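PDB 3MCU: dipicolinate synthase, B chain from Bacillus cereus, which probably acts together with the DpaA subunit to convert dihydrodipicolinate to dipicolinate, using NADP(+) as electron acceptor, during sporulation. Local coordinates for residues D[27-32]-D[173-178]; D[86-91]-D[108-113]; D[123-128]-D[179-184]. All coordinates share one frame; numbering follows the deposited sequence.

Overall arrangement
The three contacts belong to one Rossmann-like alpha/beta unit of the flavoprotein family, in which helices cover both faces of a largely parallel sheet. Contact 1 joins helix 23-31 to helix 174-181, and contact 3 sets the C-terminal end of that same second helix against strand 124-130; their centres lie about 11 Å apart. Contact 2 packs helix 109-118 on the other face of neighbouring strand 87-94, its centre about 16 Å from contact 1 and 12 Å from contact 3. Along the chain, contact 2 closes before contact 3 opens, and both segments of contact 2 fall between those of contact 1. Helix 174-181 thus brings a late part of the chain back onto helix 23-31 and strands 87-94 and 124-130.

Contact 1: residues D[27-32]-D[173-178]; sequences EKLIAE and LLEDTV
Glu175 buries the most surface between 27-32 and 173-178, and Leu29 and Lys28 contribute about equally from the other helix. The lysine chain runs across the carboxylate end of Glu175: its CE lies 3.3 Å from Glu175 CD, and its NZ reaches Glu175 OE2 at 3.1 Å. This last pair is a salt bridge, although as a hydrogen bond it is weak. The methylenes CD and CE of Lys28 pack on the carboxylate, while a bend at chi3 (59°) carries NZ to OE2. The CB of Glu175 already points at 27-32, and its bend at chi2 (78°) turns the carboxylate along the face of that helix, beside the lysine chain. Its other oxygen, OE1, is bonded to His25 ND1, one turn earlier on the lysine's helix, so the two oxygens of this buried carboxylate have different partners and its rotation is probably fixed. Below the polar pair, Leu29 brings CD2 to 4.1 Å from Glu175 CG, meeting the aliphatic part of the glutamate. The same leucine packs on Phe10 of strand 7-12 and Val36 of strand 35-40, while Leu174 also touches Phe10. Both helices therefore rest on one face of the sheet, with a charged pair bridging their outer sides above an apolar floor, an organisation characteristic of adjacent helices in a three-layer alpha/beta/alpha Rossmann-like fold.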
# COMPACT_ATOMS: atom_id res chain seq x y z
N GLU D 27 37.49 1.89 6.66
CA GLU D 27 38.69 1.95 7.48
C GLU D 27 38.35 1.86 8.97
O GLU D 27 39.02 1.16 9.72
CB GLU D 27 39.46 3.24 7.18
CG GLU D 27 40.97 3.10 7.29
CD GLU D 27 41.70 3.45 6.00
OE1 GLU D 27 42.89 3.05 5.86
OE2 GLU D 27 41.10 4.13 5.13
N LYS D 28 37.30 2.55 9.39
CA LYS D 28 36.86 2.45 10.78
C LYS D 28 36.51 1.01 11.13
O LYS D 28 37.05 0.45 12.08
CB LYS D 28 35.66 3.36 11.06
CG LYS D 28 36.00 4.79 11.40
CD LYS D 28 34.81 5.50 12.04
CE LYS D 28 34.35 4.80 13.32
NZ LYS D 28 33.31 5.59 14.04
N LEU D 29 35.62 0.41 10.34
CA LEU D 29 35.16 -0.96 10.59
C LEU D 29 36.32 -1.95 10.72
O LEU D 29 36.34 -2.76 11.63
CB LEU D 29 34.15 -1.42 9.54
CG LEU D 29 32.80 -0.69 9.66
CD1 LEU D 29 31.86 -0.97 8.48
CD2 LEU D 29 32.14 -1.06 10.98
N ILE D 30 37.28 -1.87 9.80
CA ILE D 30 38.42 -2.78 9.85
C ILE D 30 39.32 -2.50 11.05
O ILE D 30 39.71 -3.43 11.76
CB ILE D 30 39.23 -2.80 8.53
CG1 ILE D 30 39.64 -1.40 8.10
CG2 ILE D 30 38.42 -3.48 7.41
CD1 ILE D 30 40.99 -0.94 8.68
N ALA D 31 39.61 -1.23 11.30
CA ALA D 31 40.39 -0.86 12.48
C ALA D 31 39.72 -1.41 13.73
O ALA D 31 40.37 -1.70 14.73
CB ALA D 31 40.55 0.67 12.57
N GLU D 32 38.40 -1.56 13.64
CA GLU D 32 37.60 -2.09 14.75
C GLU D 32 37.61 -3.62 14.85
O GLU D 32 37.00 -4.19 15.76
CB GLU D 32 36.16 -1.59 14.61
CG GLU D 32 35.48 -1.27 15.92
CD GLU D 32 35.93 0.05 16.47
OE1 GLU D 32 36.94 0.07 17.21
OE2 GLU D 32 35.28 1.07 16.17
N LEU D 173 27.36 8.60 12.41
CA LEU D 173 26.78 7.68 13.38
C LEU D 173 26.64 6.26 12.82
O LEU D 173 25.96 5.43 13.43
CB LEU D 173 25.42 8.20 13.86
CG LEU D 173 25.41 9.55 14.58
CD1 LEU D 173 24.03 9.89 15.12
CD2 LEU D 173 26.45 9.57 15.71
N LEU D 174 27.28 5.99 11.68
CA LEU D 174 27.16 4.68 11.02
C LEU D 174 27.59 3.51 11.93
O LEU D 174 26.84 2.55 12.14
CB LEU D 174 27.96 4.66 9.72
CG LEU D 174 27.86 3.45 8.78
CD1 LEU D 174 28.12 3.85 7.33
CD2 LEU D 174 28.83 2.36 9.19
N GLU D 175 28.79 3.62 12.46
CA GLU D 175 29.33 2.58 13.33
C GLU D 175 28.50 2.39 14.60
O GLU D 175 28.26 1.29 15.02
CB GLU D 175 30.81 2.85 13.65
CG GLU D 175 31.74 2.77 12.42
CD GLU D 175 31.70 4.01 11.49
OE1 GLU D 175 32.26 3.92 10.37
OE2 GLU D 175 31.12 5.06 11.88
N ASP D 176 28.04 3.47 15.20
CA ASP D 176 27.17 3.35 16.36
C ASP D 176 25.88 2.61 16.03
O ASP D 176 25.34 1.88 16.86
CB ASP D 176 26.81 4.73 16.91
CG ASP D 176 27.95 5.35 17.66
OD1 ASP D 176 27.95 6.59 17.82
OD2 ASP D 176 28.85 4.57 18.08
N THR D 177 25.38 2.84 14.82
CA THR D 177 24.14 2.22 14.39
C THR D 177 24.31 0.71 14.18
O THR D 177 23.48 -0.08 14.64
CB THR D 177 23.61 2.87 13.10
OG1 THR D 177 23.49 4.29 13.31
CG2 THR D 177 22.25 2.26 12.71
N VAL D 178 25.37 0.30 13.50
CA VAL D 178 25.54 -1.13 13.34
C VAL D 178 25.87 -1.85 14.66
O VAL D 178 25.49 -2.99 14.83
CB VAL D 178 26.46 -1.55 12.15
CG1 VAL D 178 26.77 -0.38 11.24
CG2 VAL D 178 27.69 -2.32 12.63

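Contact 2: residues D[86-91]-D[108-113]; sequences DCMVIA and SPVLMA
Strand 87-91 and helix 109-113 approach to 9.5 Å between their axes and run nearly antiparallel, at 147° between N-to-C directions, with Met88 nearest Ala113 and Ile90 nearest Val110 by CA position. Alternation along the strand sends Met88 and Ile90 to the helix. Residue 88 is selenomethionine, and its CG stands anti to the backbone N (chi1 176°) before the chain bends at chi2. The methyl CE rests against both helix residues, 3.8 Å from Ala113 CB and 4.0 Å from Val110 CG1. The selenium also lies against the alanine, with SE 3.9 Å from Ala113 CB, so the small methyl receives the outer end of the longer chain; the side chains of Met88 and Val110 cross at about a right angle. On Val110 a single branch does the touching: CG1 meets Ile90 CG2 at 3.9 Å and is equally close to CG1 and CD1 of that isoleucine, which presents all three carbons to the same side of it. All of this is apolar and buried, with no hydrogen bond between strand and helix. Packing of this kind is that of a Rossmann-like sheet, in which a helix covers a parallel strand and leads through a right-handed beta-alpha-beta crossover to the next, here strand 124-130. Val39 of strand 35-40, the far neighbour of strand 7-12, joins the same cluster by touching Met88, Val110 and Ala113. The helix start is fixed by Ser108 at the N-cap, whose OG accepts from Leu111 N at 3.2 Å in a nearly straight bond (169°). Within the sheet, Met88 bonds by its backbone to Pro123 and Val125 on one edge of the strand, and Cys87 and Val89 bond to Gly9 on the other.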
# COMPACT_ATOMS: atom_id res chain seq x y z
N ASP D 86 26.97 -11.01 9.32
CA ASP D 86 26.36 -10.66 10.59
C ASP D 86 25.54 -9.38 10.45
O ASP D 86 24.58 -9.15 11.18
CB ASP D 86 27.46 -10.48 11.64
CG ASP D 86 28.20 -11.77 11.91
OD1 ASP D 86 27.52 -12.81 12.08
OD2 ASP D 86 29.45 -11.77 11.95
N CYS D 87 25.95 -8.53 9.52
CA CYS D 87 25.24 -7.30 9.25
C CYS D 87 25.54 -6.86 7.82
O CYS D 87 26.66 -7.01 7.33
CB CYS D 87 25.66 -6.20 10.24
SG CYS D 87 24.70 -4.68 10.05
N MSE D 88 24.52 -6.34 7.15
CA MSE D 88 24.67 -5.72 5.84
C MSE D 88 24.45 -4.22 6.02
O MSE D 88 23.43 -3.80 6.57
CB MSE D 88 23.66 -6.31 4.85
CG MSE D 88 23.66 -5.68 3.46
SE MSE D 88 25.36 -5.93 2.52
CE MSE D 88 25.15 -4.61 1.05
N VAL D 89 25.42 -3.41 5.58
CA VAL D 89 25.28 -1.95 5.55
C VAL D 89 25.08 -1.49 4.12
O VAL D 89 25.76 -1.98 3.21
CB VAL D 89 26.56 -1.24 6.06
CG1 VAL D 89 26.44 0.28 5.88
CG2 VAL D 89 26.83 -1.58 7.52
N ILE D 90 24.13 -0.58 3.90
CA ILE D 90 24.04 0.11 2.62
C ILE D 90 24.18 1.61 2.86
O ILE D 90 23.40 2.21 3.60
CB ILE D 90 22.70 -0.16 1.90
CG1 ILE D 90 22.40 -1.66 1.80
CG2 ILE D 90 22.70 0.51 0.51
CD1 ILE D 90 21.02 -1.96 1.16
N ALA D 91 25.19 2.22 2.26
CA ALA D 91 25.49 3.60 2.56
C ALA D 91 26.45 4.17 1.54
O ALA D 91 27.57 3.68 1.40
CB ALA D 91 26.07 3.70 3.98
N SER D 108 20.15 -5.58 -8.44
CA SER D 108 21.48 -5.00 -8.25
C SER D 108 22.23 -5.83 -7.22
O SER D 108 21.61 -6.49 -6.39
CB SER D 108 21.39 -3.54 -7.79
OG SER D 108 21.41 -3.43 -6.38
N PRO D 109 23.57 -5.83 -7.28
CA PRO D 109 24.38 -6.64 -6.36
C PRO D 109 24.09 -6.31 -4.89
O PRO D 109 24.02 -7.21 -4.03
CB PRO D 109 25.81 -6.23 -6.73
CG PRO D 109 25.71 -5.90 -8.19
CD PRO D 109 24.38 -5.23 -8.35
N VAL D 110 23.89 -5.04 -4.62
CA VAL D 110 23.67 -4.56 -3.27
C VAL D 110 22.30 -4.95 -2.73
O VAL D 110 22.18 -5.35 -1.57
CB VAL D 110 23.89 -3.03 -3.20
CG1 VAL D 110 23.45 -2.48 -1.85
CG2 VAL D 110 25.34 -2.72 -3.46
N LEU D 111 21.27 -4.84 -3.56
CA LEU D 111 19.92 -5.25 -3.18
C LEU D 111 19.85 -6.76 -2.93
O LEU D 111 19.16 -7.21 -2.00
CB LEU D 111 18.90 -4.87 -4.27
CG LEU D 111 18.61 -3.38 -4.55
CD1 LEU D 111 17.92 -3.21 -5.89
CD2 LEU D 111 17.78 -2.73 -3.46
N MSE D 112 20.53 -7.54 -3.76
CA MSE D 112 20.54 -8.99 -3.58
C MSE D 112 21.29 -9.36 -2.30
O MSE D 112 20.91 -10.32 -1.61
CB MSE D 112 21.17 -9.68 -4.79
CG MSE D 112 21.38 -11.18 -4.57
SE MSE D 112 19.67 -12.15 -4.39
CE MSE D 112 19.09 -12.10 -6.25
N ALA D 113 22.34 -8.60 -1.99
CA ALA D 113 23.13 -8.79 -0.77
C ALA D 113 22.27 -8.54 0.46
O ALA D 113 22.34 -9.29 1.43
CB ALA D 113 24.35 -7.87 -0.75

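Contact 3: residues D[123-128]-D[179-184]; sequences PVVLAV and LEALQG
Ala181 is the point on the helix end where both Pro123 and Val125 of the strand side converge. Its CB faces the strand and lies 3.6 Å from Val125 CG2 and 4.0 Å from Pro123 CB; one methyl touches both a valine branch and the proline ring. In Val125 the CG1 branch is anti to the backbone N (chi1 166°), which leaves CG2 to meet the alanine. The ring of Pro123 also borders the backbone: Pro123 CG is 3.8 Å from Ala181 O. A longer apolar approach, 4.4 Å from Pro123 CG to Leu182 CD2, extends the contact past the alanine; no hydrogen bond spans the two segments. The next shell shapes the helix end. Ala181 O accepts from Gly184 N at 2.7 Å, and Gly184 with its positive phi completes a Schellman motif at the C-terminal end of the helix. Leu182 in turn packs on Cys87 and Leu3, and a weak bond from Gln183 NE2 to Leu179 O reaches back over the last turn. On the sheet side, Val125 is held by a backbone bond to Ile90, while Val124 pairs with Asn149 and Tyr151. Strand 124-130 thus lies between strands 87-94 and 150-156, with helix 174-181 on the face carrying Val125 and helix 95-102 touching Val124 and Leu126 from the opposite one.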
# COMPACT_ATOMS: atom_id res chain seq x y z
N PRO D 123 20.64 -8.48 10.57
CA PRO D 123 20.40 -7.04 10.44
C PRO D 123 20.96 -6.40 9.17
O PRO D 123 22.07 -6.71 8.70
CB PRO D 123 21.06 -6.45 11.69
CG PRO D 123 22.11 -7.48 12.11
CD PRO D 123 21.57 -8.81 11.68
N VAL D 124 20.15 -5.50 8.62
CA VAL D 124 20.52 -4.63 7.52
C VAL D 124 20.44 -3.22 8.05
O VAL D 124 19.41 -2.82 8.62
CB VAL D 124 19.55 -4.79 6.34
CG1 VAL D 124 19.80 -3.74 5.29
CG2 VAL D 124 19.66 -6.19 5.74
N VAL D 125 21.52 -2.46 7.87
CA VAL D 125 21.57 -1.07 8.32
C VAL D 125 21.61 -0.17 7.11
O VAL D 125 22.44 -0.35 6.21
CB VAL D 125 22.84 -0.78 9.17
CG1 VAL D 125 23.06 0.70 9.32
CG2 VAL D 125 22.72 -1.44 10.54
N LEU D 126 20.70 0.80 7.08
CA LEU D 126 20.53 1.69 5.93
C LEU D 126 20.88 3.13 6.31
O LEU D 126 20.45 3.60 7.35
CB LEU D 126 19.06 1.64 5.48
CG LEU D 126 18.46 0.31 5.02
CD1 LEU D 126 16.97 0.44 4.69
CD2 LEU D 126 19.25 -0.19 3.82
N ALA D 127 21.62 3.82 5.45
CA ALA D 127 21.81 5.29 5.56
C ALA D 127 21.14 6.03 4.42
O ALA D 127 21.73 6.18 3.34
CB ALA D 127 23.30 5.66 5.61
N VAL D 128 19.93 6.50 4.66
CA VAL D 128 19.16 7.16 3.63
C VAL D 128 19.78 8.46 3.15
O VAL D 128 20.47 9.16 3.90
CB VAL D 128 17.73 7.43 4.10
CG1 VAL D 128 17.10 6.13 4.60
CG2 VAL D 128 17.73 8.45 5.21
N LEU D 179 26.51 -1.16 15.61
CA LEU D 179 26.74 -1.73 16.93
C LEU D 179 25.44 -2.06 17.63
O LEU D 179 25.30 -3.13 18.23
CB LEU D 179 27.57 -0.79 17.80
CG LEU D 179 29.09 -0.96 17.69
CD1 LEU D 179 29.85 0.21 18.35
CD2 LEU D 179 29.49 -2.30 18.29
N GLU D 180 24.47 -1.14 17.57
CA GLU D 180 23.15 -1.41 18.13
C GLU D 180 22.40 -2.49 17.35
O GLU D 180 21.69 -3.31 17.93
CB GLU D 180 22.30 -0.12 18.19
CG GLU D 180 22.78 0.94 19.18
CD GLU D 180 23.04 0.40 20.59
OE1 GLU D 180 22.11 -0.17 21.20
OE2 GLU D 180 24.19 0.56 21.09
N ALA D 181 22.55 -2.48 16.03
CA ALA D 181 21.80 -3.41 15.18
C ALA D 181 22.24 -4.85 15.43
O ALA D 181 21.42 -5.74 15.40
CB ALA D 181 21.94 -3.07 13.68
N LEU D 182 23.54 -5.06 15.67
CA LEU D 182 24.03 -6.41 16.00
C LEU D 182 23.40 -6.97 17.27
O LEU D 182 23.36 -8.19 17.46
CB LEU D 182 25.56 -6.41 16.10
CG LEU D 182 26.24 -6.10 14.77
CD1 LEU D 182 27.68 -5.58 14.97
CD2 LEU D 182 26.18 -7.35 13.86
N GLN D 183 22.92 -6.09 18.14
CA GLN D 183 22.15 -6.48 19.32
C GLN D 183 20.66 -6.46 19.05
O GLN D 183 19.85 -6.63 19.97
CB GLN D 183 22.43 -5.51 20.46
CG GLN D 183 23.88 -5.41 20.84
CD GLN D 183 24.10 -4.39 21.94
OE1 GLN D 183 23.87 -4.68 23.11
NE2 GLN D 183 24.54 -3.19 21.56
N GLY D 184 20.30 -6.21 17.80
CA GLY D 184 18.89 -6.09 17.44
C GLY D 184 18.18 -4.85 17.97
O GLY D 184 16.98 -4.89 18.23